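Local coordinates for phospholipase C-beta (PLC-beta) (Sepia officinalis, PDB 3QR0), which is a phospholipase C-beta, a multidomain protein that combines a PH domain, EF-hand-like regions, a TIM-barrel core built from X and Y regions, and a C2 domain, at residues E390-F393 with K394-V397; S351-E354 with I355-V359. All coordinates share one frame; numbering follows the deposited sequence.

Contact 1: residues E390-F393 with K394-V397; sequences EVLF and KDVV
Leu392 and Asp395 show how a helix start can be closed through a water molecule when the N-cap residue has no polar side chain. Leu392 occupies the N-cap, and its backbone N gives its hydrogen to a water at 3.0 Å. The same water passes a hydrogen on to Asp395 OD2, 2.8 Å away. Asp395 CG lies beside its own backbone N (chi1 -70°), which swings the carboxylate back toward the start of the helix, where OD2 also rests 3.8 Å from Leu392 CB. In a capping box the third helical residue would accept directly from the N-cap N-H; here water is interposed, and leucine cannot offer the reciprocal bond. The negative group probably gains from the positive end of the helix.

The carbonyls are paired in turn. Leu392 O accepts from Val396 N at 3.3 Å, the donor standing 18° from the carbonyl plane, and Phe393 O accepts from Val397 N at 3.1 Å in a straighter approach. Toward the neighbouring strand 380-381, backbone hydrogen bonds join Val391 to Ile381, and Phe393 pairs in the same way with Pro379.

Apolar groups pack alongside this polar scheme. Val391 CG2 meets Val396 CG2 at 3.8 Å, the two side chains lying roughly at right angles. Phe393 CG is anti to its N (chi1 176°), carrying the ring beside Val397, whose CG1 sits tightly against CZ at 3.4 Å. The ring continues inward onto Leu369 and Cys371 of strand 366-372 and Leu428 of helix 422-436. This is a strand-to-helix junction in the X half of the TIM-barrel core: edge strand 391-392 runs straight into helix 393-403, Leu392 being both strand end and N-cap.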
loop_
_atom_site.group_PDB
_atom_site.type_symbol
_atom_site.label_atom_id
_atom_site.label_comp_id
_atom_site.label_asym_id
_atom_site.label_seq_id
_atom_site.Cartn_x
_atom_site.Cartn_y
_atom_site.Cartn_z
ATOM N N GLU A 390 -19.548 4.452 -20.116
ATOM C CA GLU A 390 -19.837 5.669 -19.356
ATOM C C GLU A 390 -20.507 5.302 -18.043
ATOM O O GLU A 390 -21.176 4.269 -17.960
ATOM C CB GLU A 390 -20.812 6.553 -20.138
ATOM C CG GLU A 390 -20.425 6.801 -21.580
ATOM C CD GLU A 390 -21.520 7.492 -22.373
ATOM O OE1 GLU A 390 -22.696 7.466 -21.943
ATOM O OE2 GLU A 390 -21.198 8.072 -23.433
ATOM N N VAL A 391 -20.347 6.157 -17.034
ATOM C CA VAL A 391 -21.094 6.036 -15.777
ATOM C C VAL A 391 -21.726 7.389 -15.436
ATOM O O VAL A 391 -21.298 8.424 -15.953
ATOM C CB VAL A 391 -20.197 5.538 -14.602
ATOM C CG1 VAL A 391 -19.675 4.118 -14.880
ATOM C CG2 VAL A 391 -19.048 6.490 -14.350
ATOM N N LEU A 392 -22.744 7.380 -14.579
ATOM C CA LEU A 392 -23.414 8.623 -14.171
ATOM C C LEU A 392 -22.524 9.389 -13.206
ATOM O O LEU A 392 -21.970 8.809 -12.274
ATOM C CB LEU A 392 -24.766 8.353 -13.499
ATOM C CG LEU A 392 -25.991 8.074 -14.373
ATOM C CD1 LEU A 392 -27.200 7.805 -13.477
ATOM C CD2 LEU A 392 -26.280 9.231 -15.328
ATOM N N PHE A 393 -22.389 10.691 -13.429
ATOM C CA PHE A 393 -21.640 11.546 -12.515
ATOM C C PHE A 393 -22.215 11.474 -11.095
ATOM O O PHE A 393 -21.466 11.387 -10.118
ATOM C CB PHE A 393 -21.643 12.994 -13.008
ATOM C CG PHE A 393 -20.980 13.952 -12.059
ATOM C CD1 PHE A 393 -19.622 14.203 -12.148
ATOM C CD2 PHE A 393 -21.714 14.588 -11.066
ATOM C CE1 PHE A 393 -18.999 15.074 -11.257
ATOM C CE2 PHE A 393 -21.102 15.463 -10.178
ATOM C CZ PHE A 393 -19.743 15.707 -10.275
ATOM N N LYS A 394 -23.542 11.511 -10.993
ATOM C CA LYS A 394 -24.235 11.441 -9.700
ATOM C C LYS A 394 -23.836 10.193 -8.903
ATOM O O LYS A 394 -23.539 10.288 -7.710
ATOM C CB LYS A 394 -25.757 11.475 -9.914
ATOM C CG LYS A 394 -26.602 11.481 -8.651
ATOM C CD LYS A 394 -28.079 11.621 -9.026
ATOM C CE LYS A 394 -29.006 11.509 -7.832
ATOM N NZ LYS A 394 -30.391 11.926 -8.196
ATOM N N ASP A 395 -23.817 9.037 -9.562
ATOM C CA ASP A 395 -23.397 7.796 -8.909
ATOM C C ASP A 395 -21.964 7.894 -8.380
ATOM O O ASP A 395 -21.682 7.450 -7.268
ATOM C CB ASP A 395 -23.510 6.591 -9.859
ATOM C CG ASP A 395 -24.952 6.205 -10.161
ATOM O OD1 ASP A 395 -25.872 6.677 -9.460
ATOM O OD2 ASP A 395 -25.168 5.416 -11.105
ATOM N N VAL A 396 -21.061 8.469 -9.171
ATOM C CA VAL A 396 -19.665 8.612 -8.748
ATOM C C VAL A 396 -19.530 9.471 -7.474
ATOM O O VAL A 396 -18.849 9.073 -6.522
ATOM C CB VAL A 396 -18.772 9.176 -9.886
ATOM C CG1 VAL A 396 -17.411 9.583 -9.355
ATOM C CG2 VAL A 396 -18.622 8.149 -11.007
ATOM N N VAL A 397 -20.175 10.634 -7.437
ATOM C CA VAL A 397 -20.012 11.521 -6.270
ATOM C C VAL A 397 -20.610 10.944 -4.984
ATOM O O VAL A 397 -20.070 11.155 -3.899
ATOM C CB VAL A 397 -20.501 12.973 -6.513
ATOM C CG1 VAL A 397 -19.557 13.696 -7.492
ATOM C CG2 VAL A 397 -21.937 13.007 -7.000
HETATM O O HOH W 1 -23.609 4.778 -13.358
#

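Contact 2: residues S351-E354 with I355-V359; sequences SSVE and IYRQV
Ser352 accepts the N-H of Ile355 on its OG at 3.1 Å, a nearly straight capping bond (161°) at the entry to helix 354-361. OG also hydrogen-bonds a glycerol, probably from the crystallisation liquor, and CB lies 3.6 Å from Ile355 CG2. Ser352 O is buried with no polar partner in the model and faces the edge of the Tyr356 ring, 3.6 Å from CD2. Val353 follows with its O taking Tyr356 N at 3.0 Å, the donor well above the carbonyl plane, while its CG1 lies loosely near the Arg357 guanidinium. Glu354 does most of the polar work. A bend at chi2 (60°) turns its carboxylate along the helix toward the next turn, where OE1 forms a salt bridge to Arg357 NH1 at 2.8 Å, met from above the carboxylate plane. OE2 takes Gln358 NE2 at 2.9 Å on its anti lone pair, and is shared with Arg74 in a further salt bridge. Glu354 O, meanwhile, receives Gln358 N. Thus the helix start is wedged between strand 70-75, reached through Arg74, helix 393-403, where Arg357 NE pairs with Glu402, and strand 366-372, where Tyr356 OH bonds Glu368 O.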
loop_
_atom_site.group_PDB
_atom_site.type_symbol
_atom_site.label_atom_id
_atom_site.label_comp_id
_atom_site.label_asym_id
_atom_site.label_seq_id
_atom_site.Cartn_x
_atom_site.Cartn_y
_atom_site.Cartn_z
ATOM N N SER A 351 -15.558 2.067 -17.846
ATOM C CA SER A 351 -15.645 3.033 -16.758
ATOM C C SER A 351 -16.419 2.393 -15.604
ATOM O O SER A 351 -17.226 1.490 -15.821
ATOM C CB SER A 351 -16.339 4.313 -17.215
ATOM O OG SER A 351 -15.552 4.997 -18.168
ATOM N N SER A 352 -16.171 2.863 -14.385
ATOM C CA SER A 352 -16.735 2.236 -13.184
ATOM C C SER A 352 -17.050 3.261 -12.097
ATOM O O SER A 352 -16.376 4.288 -11.987
ATOM C CB SER A 352 -15.735 1.201 -12.646
ATOM O OG SER A 352 -16.096 0.697 -11.367
ATOM N N VAL A 353 -18.072 2.971 -11.293
ATOM C CA VAL A 353 -18.324 3.728 -10.072
ATOM C C VAL A 353 -17.556 3.120 -8.900
ATOM O O VAL A 353 -16.926 3.840 -8.119
ATOM C CB VAL A 353 -19.819 3.768 -9.718
ATOM C CG1 VAL A 353 -20.034 4.566 -8.431
ATOM C CG2 VAL A 353 -20.629 4.358 -10.873
ATOM N N GLU A 354 -17.610 1.797 -8.777
ATOM C CA GLU A 354 -16.958 1.093 -7.663
ATOM C C GLU A 354 -15.454 1.360 -7.556
ATOM O O GLU A 354 -14.907 1.381 -6.450
ATOM C CB GLU A 354 -17.222 -0.415 -7.764
ATOM C CG GLU A 354 -16.609 -1.272 -6.644
ATOM C CD GLU A 354 -17.106 -0.914 -5.245
ATOM O OE1 GLU A 354 -18.304 -0.594 -5.073
ATOM O OE2 GLU A 354 -16.286 -0.973 -4.304
ATOM N N ILE A 355 -14.788 1.570 -8.695
ATOM C CA ILE A 355 -13.356 1.897 -8.685
ATOM C C ILE A 355 -13.047 3.133 -7.829
ATOM O O ILE A 355 -11.987 3.202 -7.209
ATOM C CB ILE A 355 -12.789 2.059 -10.135
ATOM C CG1 ILE A 355 -11.255 2.153 -10.133
ATOM C CG2 ILE A 355 -13.392 3.277 -10.825
ATOM C CD1 ILE A 355 -10.549 0.974 -9.487
ATOM N N TYR A 356 -13.966 4.099 -7.773
ATOM C CA TYR A 356 -13.775 5.274 -6.911
ATOM C C TYR A 356 -13.706 4.898 -5.436
ATOM O O TYR A 356 -12.865 5.409 -4.701
ATOM C CB TYR A 356 -14.854 6.335 -7.147
ATOM C CG TYR A 356 -14.614 7.135 -8.402
ATOM C CD1 TYR A 356 -13.839 8.296 -8.380
ATOM C CD2 TYR A 356 -15.141 6.718 -9.619
ATOM C CE1 TYR A 356 -13.605 9.022 -9.543
ATOM C CE2 TYR A 356 -14.919 7.438 -10.781
ATOM C CZ TYR A 356 -14.152 8.581 -10.742
ATOM O OH TYR A 356 -13.940 9.275 -11.909
ATOM N N ARG A 357 -14.582 3.993 -5.008
ATOM C CA ARG A 357 -14.548 3.508 -3.637
ATOM C C ARG A 357 -13.219 2.790 -3.405
ATOM O O ARG A 357 -12.538 3.048 -2.423
ATOM C CB ARG A 357 -15.726 2.566 -3.355
ATOM C CG ARG A 357 -17.090 3.197 -3.533
ATOM C CD ARG A 357 -18.214 2.302 -3.023
ATOM N NE ARG A 357 -19.523 2.871 -3.344
ATOM C CZ ARG A 357 -20.229 2.637 -4.455
ATOM N NH1 ARG A 357 -19.800 1.805 -5.396
ATOM N NH2 ARG A 357 -21.399 3.237 -4.618
ATOM N N GLN A 358 -12.828 1.914 -4.333
ATOM C CA GLN A 358 -11.606 1.125 -4.148
ATOM C C GLN A 358 -10.351 1.987 -4.083
ATOM O O GLN A 358 -9.465 1.726 -3.267
ATOM C CB GLN A 358 -11.455 0.054 -5.236
ATOM C CG GLN A 358 -12.500 -1.050 -5.166
ATOM C CD GLN A 358 -12.526 -1.762 -3.829
ATOM O OE1 GLN A 358 -11.480 -2.096 -3.270
ATOM N NE2 GLN A 358 -13.728 -2.008 -3.311
ATOM N N VAL A 359 -10.271 3.006 -4.934
ATOM C CA VAL A 359 -9.106 3.897 -4.939
ATOM C C VAL A 359 -9.004 4.693 -3.633
ATOM O O VAL A 359 -7.913 4.821 -3.057
ATOM C CB VAL A 359 -9.113 4.823 -6.182
ATOM C CG1 VAL A 359 -8.073 5.926 -6.055
ATOM C CG2 VAL A 359 -8.862 3.991 -7.441
#

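Contacts 1 and 2 are helix starts of the X region, contact 2 coming earlier in the chain, with centres about 10 Å apart. The helices touch where Val396 CG1 packs on Tyr356 CE2 at 3.6 Å; Asp395 O lies 3.5 Å from CG1 of Val353, in the loop leading into the earlier helix. The approaches meet too, with Val391 CG1 3.7 Å from Ser351 O. Both contacts pack on strand 366-372, which carries calcium ligands Glu368 and Asp370; Asn339 and Glu417 complete the protein ligands. The side chains of Tyr356 and Phe393 are about 9 and 12 Å from the ion, and neither contact supplies a ligand; Tyr356 OH reaches the site at second hand, through Glu368 O.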